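Long-range contacts in putative esterase (PDB 5VOL), which is a ferulic acid esterase of carbohydrate esterase family 1, probably cutting feruloyl esters from arabinoxylan, and binds calcium: residues 39-47 / 78-86; 95-103 / 140-151. All coordinates share one frame; numbering follows the deposited sequence.

Contact 1: 39-47 / 78-86; sequences NKEKKYPVL and EACEMIIVT
K42, its CG anti to the backbone N (chi1 -170°) and its chain extended beyond, brings NZ to 2.6 Å from E81 OE1. NZ meets the oxygen nearly in line with its C-O bond, completing a salt bridge, while the side chains cross at about a right angle. Y44 lies beside E81, that oxygen resting at its ring edge with Y44 CE1 3.8 Å from E81 OE1; S35 OG hydrogen-bonds both Y44 OH and E81 OE1. At the base of the ring, Y44 CB packs on I83 CG1. P45 needs no N-H at the point where pairing begins; its CG touches C80 SG at 3.9 Å, and its carbonyl O accepts from I83 N at 2.9 Å. Here the chains become neighbouring parallel strands, 46-50 beside 83-87, in the central sheet of the alpha/beta-hydrolase fold. V46, beta-branched and suited to a strand, lays CG2 against I83 CB (4.0 Å) on one face. L47 turns to the other face, CB meeting M82 SD at 3.9 Å, and L265 packs on both. L47 N bonds to I83 O at 2.8 Å, and L47 O accepts from V85 N at 3.0 Å.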
# COMPACT_ATOMS: atom_id res chain seq x y z
N ASN C 39 5.11 28.56 17.74
CA ASN C 39 4.40 29.67 17.13
C ASN C 39 3.09 29.90 17.87
O ASN C 39 2.02 29.47 17.43
CB ASN C 39 4.14 29.41 15.66
CG ASN C 39 3.66 30.64 14.92
OD1 ASN C 39 3.11 31.57 15.52
ND2 ASN C 39 3.87 30.66 13.60
N LYS C 40 3.17 30.61 18.99
CA LYS C 40 2.04 30.79 19.89
C LYS C 40 0.83 31.50 19.26
O LYS C 40 -0.24 31.56 19.87
CB LYS C 40 2.50 31.56 21.13
CG LYS C 40 3.50 30.78 21.98
CD LYS C 40 2.77 29.73 22.81
CE LYS C 40 3.74 28.78 23.51
NZ LYS C 40 4.74 29.50 24.34
N GLU C 41 0.98 32.00 18.05
CA GLU C 41 -0.13 32.68 17.38
C GLU C 41 -0.80 31.81 16.31
O GLU C 41 -1.83 32.18 15.75
CB GLU C 41 0.33 33.99 16.73
CG GLU C 41 0.22 35.22 17.63
CD GLU C 41 1.33 35.29 18.67
OE1 GLU C 41 2.48 34.95 18.33
OE2 GLU C 41 1.04 35.69 19.82
N LYS C 42 -0.21 30.65 16.02
CA LYS C 42 -0.78 29.78 14.99
C LYS C 42 -2.11 29.18 15.43
O LYS C 42 -2.24 28.72 16.55
CB LYS C 42 0.22 28.67 14.62
CG LYS C 42 -0.18 27.87 13.39
CD LYS C 42 0.96 26.98 12.92
CE LYS C 42 0.56 26.15 11.70
NZ LYS C 42 1.60 25.14 11.33
N LYS C 43 -3.09 29.21 14.54
CA LYS C 43 -4.36 28.52 14.76
C LYS C 43 -4.41 27.27 13.89
O LYS C 43 -3.78 27.24 12.84
CB LYS C 43 -5.54 29.43 14.44
CG LYS C 43 -5.60 30.72 15.26
CD LYS C 43 -5.85 30.44 16.74
CE LYS C 43 -6.50 31.64 17.44
NZ LYS C 43 -7.94 31.82 17.07
N TYR C 44 -5.16 26.26 14.32
CA TYR C 44 -5.14 24.94 13.69
C TYR C 44 -6.52 24.40 13.34
O TYR C 44 -7.51 24.74 13.99
CB TYR C 44 -4.45 23.94 14.61
CG TYR C 44 -3.06 24.31 15.06
CD1 TYR C 44 -1.94 23.98 14.29
CD2 TYR C 44 -2.86 24.98 16.25
CE1 TYR C 44 -0.66 24.31 14.72
CE2 TYR C 44 -1.58 25.32 16.68
CZ TYR C 44 -0.50 24.98 15.91
OH TYR C 44 0.76 25.32 16.35
N PRO C 45 -6.58 23.54 12.31
CA PRO C 45 -7.81 22.76 12.19
C PRO C 45 -7.89 21.73 13.32
O PRO C 45 -6.92 21.55 14.05
CB PRO C 45 -7.68 22.09 10.81
CG PRO C 45 -6.27 22.25 10.41
CD PRO C 45 -5.69 23.40 11.14
N VAL C 46 -9.05 21.10 13.47
CA VAL C 46 -9.22 20.11 14.52
C VAL C 46 -9.92 18.87 13.99
O VAL C 46 -10.84 18.95 13.16
CB VAL C 46 -10.00 20.68 15.74
CG1 VAL C 46 -11.43 21.03 15.34
CG2 VAL C 46 -10.00 19.67 16.88
N LEU C 47 -9.45 17.73 14.47
CA LEU C 47 -10.11 16.46 14.26
C LEU C 47 -10.58 15.91 15.62
O LEU C 47 -9.77 15.68 16.52
CB LEU C 47 -9.17 15.44 13.58
CG LEU C 47 -9.71 14.01 13.49
CD1 LEU C 47 -10.92 13.95 12.57
CD2 LEU C 47 -8.61 13.04 13.00
N GLU C 78 1.79 14.84 3.99
CA GLU C 78 0.53 14.16 3.72
C GLU C 78 -0.58 14.58 4.70
O GLU C 78 -1.76 14.56 4.35
CB GLU C 78 0.72 12.65 3.77
CG GLU C 78 1.57 12.10 2.63
CD GLU C 78 1.88 10.65 2.83
OE1 GLU C 78 0.96 9.82 2.64
OE2 GLU C 78 3.02 10.34 3.23
N ALA C 79 -0.20 14.93 5.93
CA ALA C 79 -1.18 15.52 6.85
C ALA C 79 -0.71 16.91 7.23
O ALA C 79 0.48 17.14 7.36
CB ALA C 79 -1.33 14.64 8.11
N CYS C 80 -1.65 17.84 7.40
CA CYS C 80 -1.30 19.15 7.95
C CYS C 80 -1.27 19.08 9.48
O CYS C 80 -1.84 18.15 10.08
CB CYS C 80 -2.28 20.22 7.48
SG CYS C 80 -3.95 20.02 8.21
N GLU C 81 -0.59 20.02 10.12
CA GLU C 81 -0.67 20.08 11.57
C GLU C 81 -2.13 20.36 11.96
O GLU C 81 -2.82 21.16 11.34
CB GLU C 81 0.25 21.15 12.12
CG GLU C 81 1.72 20.84 11.98
CD GLU C 81 2.56 21.80 12.79
OE1 GLU C 81 2.25 23.01 12.73
OE2 GLU C 81 3.49 21.37 13.49
N MET C 82 -2.60 19.66 12.98
CA MET C 82 -3.98 19.81 13.43
C MET C 82 -4.08 19.40 14.88
O MET C 82 -3.28 18.59 15.36
CB MET C 82 -4.93 18.97 12.57
CG MET C 82 -4.86 17.43 12.83
SD MET C 82 -5.88 16.46 11.68
CE MET C 82 -4.71 16.20 10.33
N ILE C 83 -5.06 19.96 15.58
CA ILE C 83 -5.41 19.51 16.93
C ILE C 83 -6.22 18.23 16.78
O ILE C 83 -7.15 18.15 15.97
CB ILE C 83 -6.24 20.59 17.70
CG1 ILE C 83 -5.52 21.94 17.70
CG2 ILE C 83 -6.56 20.12 19.12
CD1 ILE C 83 -4.17 21.93 18.40
N ILE C 84 -5.86 17.20 17.55
CA ILE C 84 -6.64 15.98 17.56
C ILE C 84 -7.09 15.71 19.00
O ILE C 84 -6.29 15.76 19.93
CB ILE C 84 -5.86 14.77 17.01
CG1 ILE C 84 -5.29 15.08 15.62
CG2 ILE C 84 -6.77 13.55 16.87
CD1 ILE C 84 -4.36 13.99 15.13
N VAL C 85 -8.37 15.44 19.20
CA VAL C 85 -8.85 15.29 20.58
C VAL C 85 -9.86 14.15 20.73
O VAL C 85 -10.73 13.95 19.88
CB VAL C 85 -9.47 16.60 21.09
CG1 VAL C 85 -10.65 16.96 20.25
CG2 VAL C 85 -9.88 16.49 22.58
N THR C 86 -9.71 13.42 21.82
CA THR C 86 -10.57 12.30 22.15
C THR C 86 -11.15 12.54 23.55
O THR C 86 -10.40 12.54 24.53
CB THR C 86 -9.80 10.97 22.14
OG1 THR C 86 -9.20 10.76 20.85
CG2 THR C 86 -10.73 9.79 22.49

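Contact 2: 95-103 / 140-151; sequences LEWNGYFDM and MGGGGATNYGQR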
# COMPACT_ATOMS: atom_id res chain seq x y z
N LEU C 95 -20.74 -0.17 34.64
CA LEU C 95 -20.52 0.84 35.67
C LEU C 95 -20.65 2.26 35.14
O LEU C 95 -21.15 3.14 35.83
CB LEU C 95 -19.14 0.69 36.31
CG LEU C 95 -18.69 -0.66 36.88
CD1 LEU C 95 -17.35 -0.49 37.58
CD2 LEU C 95 -19.71 -1.20 37.83
N GLU C 96 -20.17 2.47 33.91
CA GLU C 96 -19.99 3.81 33.34
C GLU C 96 -20.87 4.06 32.12
O GLU C 96 -21.16 3.16 31.35
CB GLU C 96 -18.52 4.03 32.95
CG GLU C 96 -17.52 3.77 34.05
CD GLU C 96 -17.72 4.69 35.25
OE1 GLU C 96 -18.30 5.79 35.08
OE2 GLU C 96 -17.28 4.32 36.36
N TRP C 97 -21.27 5.31 31.93
CA TRP C 97 -22.01 5.70 30.75
C TRP C 97 -21.16 5.59 29.48
O TRP C 97 -20.11 6.22 29.38
CB TRP C 97 -22.51 7.12 30.89
CG TRP C 97 -23.65 7.30 31.85
CD1 TRP C 97 -23.58 7.79 33.12
CD2 TRP C 97 -25.02 7.01 31.60
NE1 TRP C 97 -24.83 7.82 33.68
CE2 TRP C 97 -25.74 7.35 32.76
CE3 TRP C 97 -25.72 6.51 30.50
CZ2 TRP C 97 -27.12 7.21 32.86
CZ3 TRP C 97 -27.09 6.35 30.60
CH2 TRP C 97 -27.77 6.70 31.77
N ASN C 98 -21.65 4.81 28.52
CA ASN C 98 -21.05 4.74 27.18
C ASN C 98 -21.96 5.41 26.15
O ASN C 98 -23.17 5.21 26.17
CB ASN C 98 -20.81 3.28 26.78
CG ASN C 98 -19.54 2.72 27.36
OD1 ASN C 98 -18.58 2.45 26.63
ND2 ASN C 98 -19.52 2.51 28.67
N GLY C 99 -21.40 6.22 25.26
CA GLY C 99 -22.22 6.75 24.18
C GLY C 99 -22.06 8.23 23.92
O GLY C 99 -21.52 8.95 24.75
N TYR C 100 -22.56 8.68 22.76
CA TYR C 100 -22.28 10.03 22.25
C TYR C 100 -23.53 10.89 22.11
O TYR C 100 -23.42 12.10 21.93
CB TYR C 100 -21.53 9.94 20.89
CG TYR C 100 -20.15 9.36 21.08
CD1 TYR C 100 -19.14 10.13 21.63
CD2 TYR C 100 -19.87 8.03 20.78
CE1 TYR C 100 -17.89 9.61 21.87
CE2 TYR C 100 -18.62 7.49 21.00
CZ TYR C 100 -17.63 8.30 21.55
OH TYR C 100 -16.36 7.81 21.80
N PHE C 101 -24.71 10.29 22.18
CA PHE C 101 -25.93 11.06 21.97
C PHE C 101 -26.59 11.39 23.32
O PHE C 101 -26.25 10.79 24.34
CB PHE C 101 -26.90 10.30 21.07
CG PHE C 101 -26.24 9.67 19.86
CD1 PHE C 101 -25.41 10.41 19.04
CD2 PHE C 101 -26.46 8.33 19.54
CE1 PHE C 101 -24.80 9.84 17.92
CE2 PHE C 101 -25.86 7.75 18.42
CZ PHE C 101 -25.03 8.51 17.61
N ASP C 102 -27.52 12.33 23.32
CA ASP C 102 -28.27 12.66 24.53
C ASP C 102 -29.16 11.51 24.96
O ASP C 102 -30.03 11.06 24.21
CB ASP C 102 -29.08 13.93 24.32
CG ASP C 102 -28.29 15.17 24.62
OD1 ASP C 102 -27.08 15.04 24.91
OD2 ASP C 102 -28.87 16.28 24.59
N MET C 103 -28.90 11.03 26.17
CA MET C 103 -29.68 9.95 26.77
C MET C 103 -30.29 10.41 28.10
O MET C 103 -29.82 11.38 28.71
CB MET C 103 -28.80 8.72 26.97
CG MET C 103 -28.21 8.16 25.65
SD MET C 103 -26.94 6.91 25.89
CE MET C 103 -25.66 7.90 26.67
N MET C 140 -18.49 2.24 18.22
CA MET C 140 -19.43 3.19 18.81
C MET C 140 -19.06 4.61 18.40
O MET C 140 -19.93 5.41 18.06
CB MET C 140 -19.45 3.07 20.34
CG MET C 140 -20.43 4.00 21.05
SD MET C 140 -20.43 3.72 22.86
CE MET C 140 -18.97 4.62 23.38
N GLY C 141 -17.77 4.92 18.47
CA GLY C 141 -17.25 6.21 18.05
C GLY C 141 -17.43 6.52 16.57
O GLY C 141 -17.54 7.68 16.19
N GLY C 142 -17.45 5.48 15.74
CA GLY C 142 -17.74 5.62 14.32
C GLY C 142 -19.19 5.98 14.08
O GLY C 142 -19.51 6.75 13.17
N GLY C 143 -20.09 5.41 14.87
CA GLY C 143 -21.50 5.76 14.76
C GLY C 143 -21.72 7.17 15.28
O GLY C 143 -22.49 7.94 14.71
N GLY C 144 -21.05 7.50 16.38
CA GLY C 144 -21.11 8.84 16.93
C GLY C 144 -20.65 9.88 15.91
O GLY C 144 -21.30 10.91 15.70
N ALA C 145 -19.52 9.61 15.27
CA ALA C 145 -18.97 10.52 14.28
C ALA C 145 -19.95 10.73 13.13
O ALA C 145 -20.22 11.84 12.71
CB ALA C 145 -17.62 9.98 13.77
N THR C 146 -20.50 9.64 12.62
CA THR C 146 -21.38 9.68 11.48
C THR C 146 -22.68 10.44 11.78
O THR C 146 -23.08 11.30 11.01
CB THR C 146 -21.70 8.25 11.00
OG1 THR C 146 -20.49 7.61 10.55
CG2 THR C 146 -22.68 8.26 9.86
N ASN C 147 -23.32 10.13 12.90
CA ASN C 147 -24.60 10.78 13.21
C ASN C 147 -24.40 12.24 13.60
O ASN C 147 -25.25 13.08 13.30
CB ASN C 147 -25.35 10.01 14.32
CG ASN C 147 -26.83 10.41 14.42
OD1 ASN C 147 -27.31 10.73 15.50
ND2 ASN C 147 -27.54 10.42 13.29
N TYR C 148 -23.28 12.58 14.22
CA TYR C 148 -22.94 13.98 14.47
C TYR C 148 -22.83 14.73 13.14
O TYR C 148 -23.30 15.87 13.00
CB TYR C 148 -21.62 14.12 15.23
CG TYR C 148 -21.67 14.00 16.74
CD1 TYR C 148 -22.79 13.51 17.40
CD2 TYR C 148 -20.57 14.38 17.51
CE1 TYR C 148 -22.81 13.41 18.82
CE2 TYR C 148 -20.58 14.28 18.89
CZ TYR C 148 -21.69 13.80 19.55
OH TYR C 148 -21.64 13.71 20.93
N GLY C 149 -22.18 14.09 12.17
CA GLY C 149 -22.00 14.71 10.87
C GLY C 149 -23.34 14.84 10.16
O GLY C 149 -23.57 15.80 9.44
N GLN C 150 -24.22 13.88 10.40
CA GLN C 150 -25.53 13.87 9.79
C GLN C 150 -26.43 14.99 10.37
O GLN C 150 -27.11 15.70 9.62
CB GLN C 150 -26.19 12.51 9.98
CG GLN C 150 -25.61 11.38 9.11
CD GLN C 150 -26.27 10.04 9.38
OE1 GLN C 150 -26.66 9.75 10.52
NE2 GLN C 150 -26.43 9.22 8.34
N ARG C 151 -26.41 15.15 11.69
CA ARG C 151 -27.32 16.11 12.32
C ARG C 151 -26.64 17.46 12.57
O ARG C 151 -27.31 18.44 12.88
CB ARG C 151 -27.89 15.52 13.64
CG ARG C 151 -29.00 14.48 13.41
CD ARG C 151 -29.64 13.93 14.71
NE ARG C 151 -28.69 13.16 15.50
CZ ARG C 151 -28.01 13.66 16.53
NH1 ARG C 151 -28.22 14.91 16.91
NH2 ARG C 151 -27.15 12.89 17.20
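Y100 and F101 carry two rings from the 95-103 loop to helix 140-151. The Y100 ring slants against the first turn, where CE2 comes to 3.5 Å from G141 CA; a side chain at G144 would run into CD2, so glycine there lets the ring come close. M140 is flexible enough to bend at chi3 (80°), which curls its methyl back so that CE lies 3.7 Å from Y100 CE2 and 3.5 Å from G99 N. The Y100 hydroxyl bonds to H51 O. Y148 comes in from farther along the helix, its OH giving a hydrogen bond of 2.6 Å to Y100 O, slightly tilted from the carbonyl plane. F101 turns its ring so that one face receives N147 OD1, 3.6 Å from CE1, with ring and amide planes 82° apart. The R151 guanidinium presents its edge to F101, NH2 being 3.5 Å from CD1, and grips N147 OD1 side-on through NE and NH2, both from one face of the amide; its NH1 pairs with E109. With an alanine in place of N147, NE and NH2 would lose their common acceptor, and the guanidinium, though still paired with E109, would probably be freer to turn away from the F101 ring. G141 is the last glycine of a GxSxG sequence, and the helix beginning at M140 follows what is probably the nucleophile elbow of an alpha/beta-hydrolase, with the loop packed along that helix.

From the N terminus, the chain passes through strands 11-19 and 24-32 before reaching 39-47. Contact 1 then closes a loop of 30 residues, holding helices 59-62 and 66-76, as strand 83-87 returns parallel to strand 46-50: a beta-alpha-beta crossover. Contact 2 opens afterwards at 95-103 and closes a loop of 36 residues, through helix 108-123 and strand 133-138, at helix 140-151. The two are therefore in series, neither nested nor crossed. The centres of contact 1 and contact 2 lie about 23 Å apart, and the nearest atoms of contact 1 and contact 2 about 6 Å apart. Contact 1 joins neighbouring strands within the sheet, whereas contact 2 ties the loop following strand 83-87 to the helix following strand 133-138.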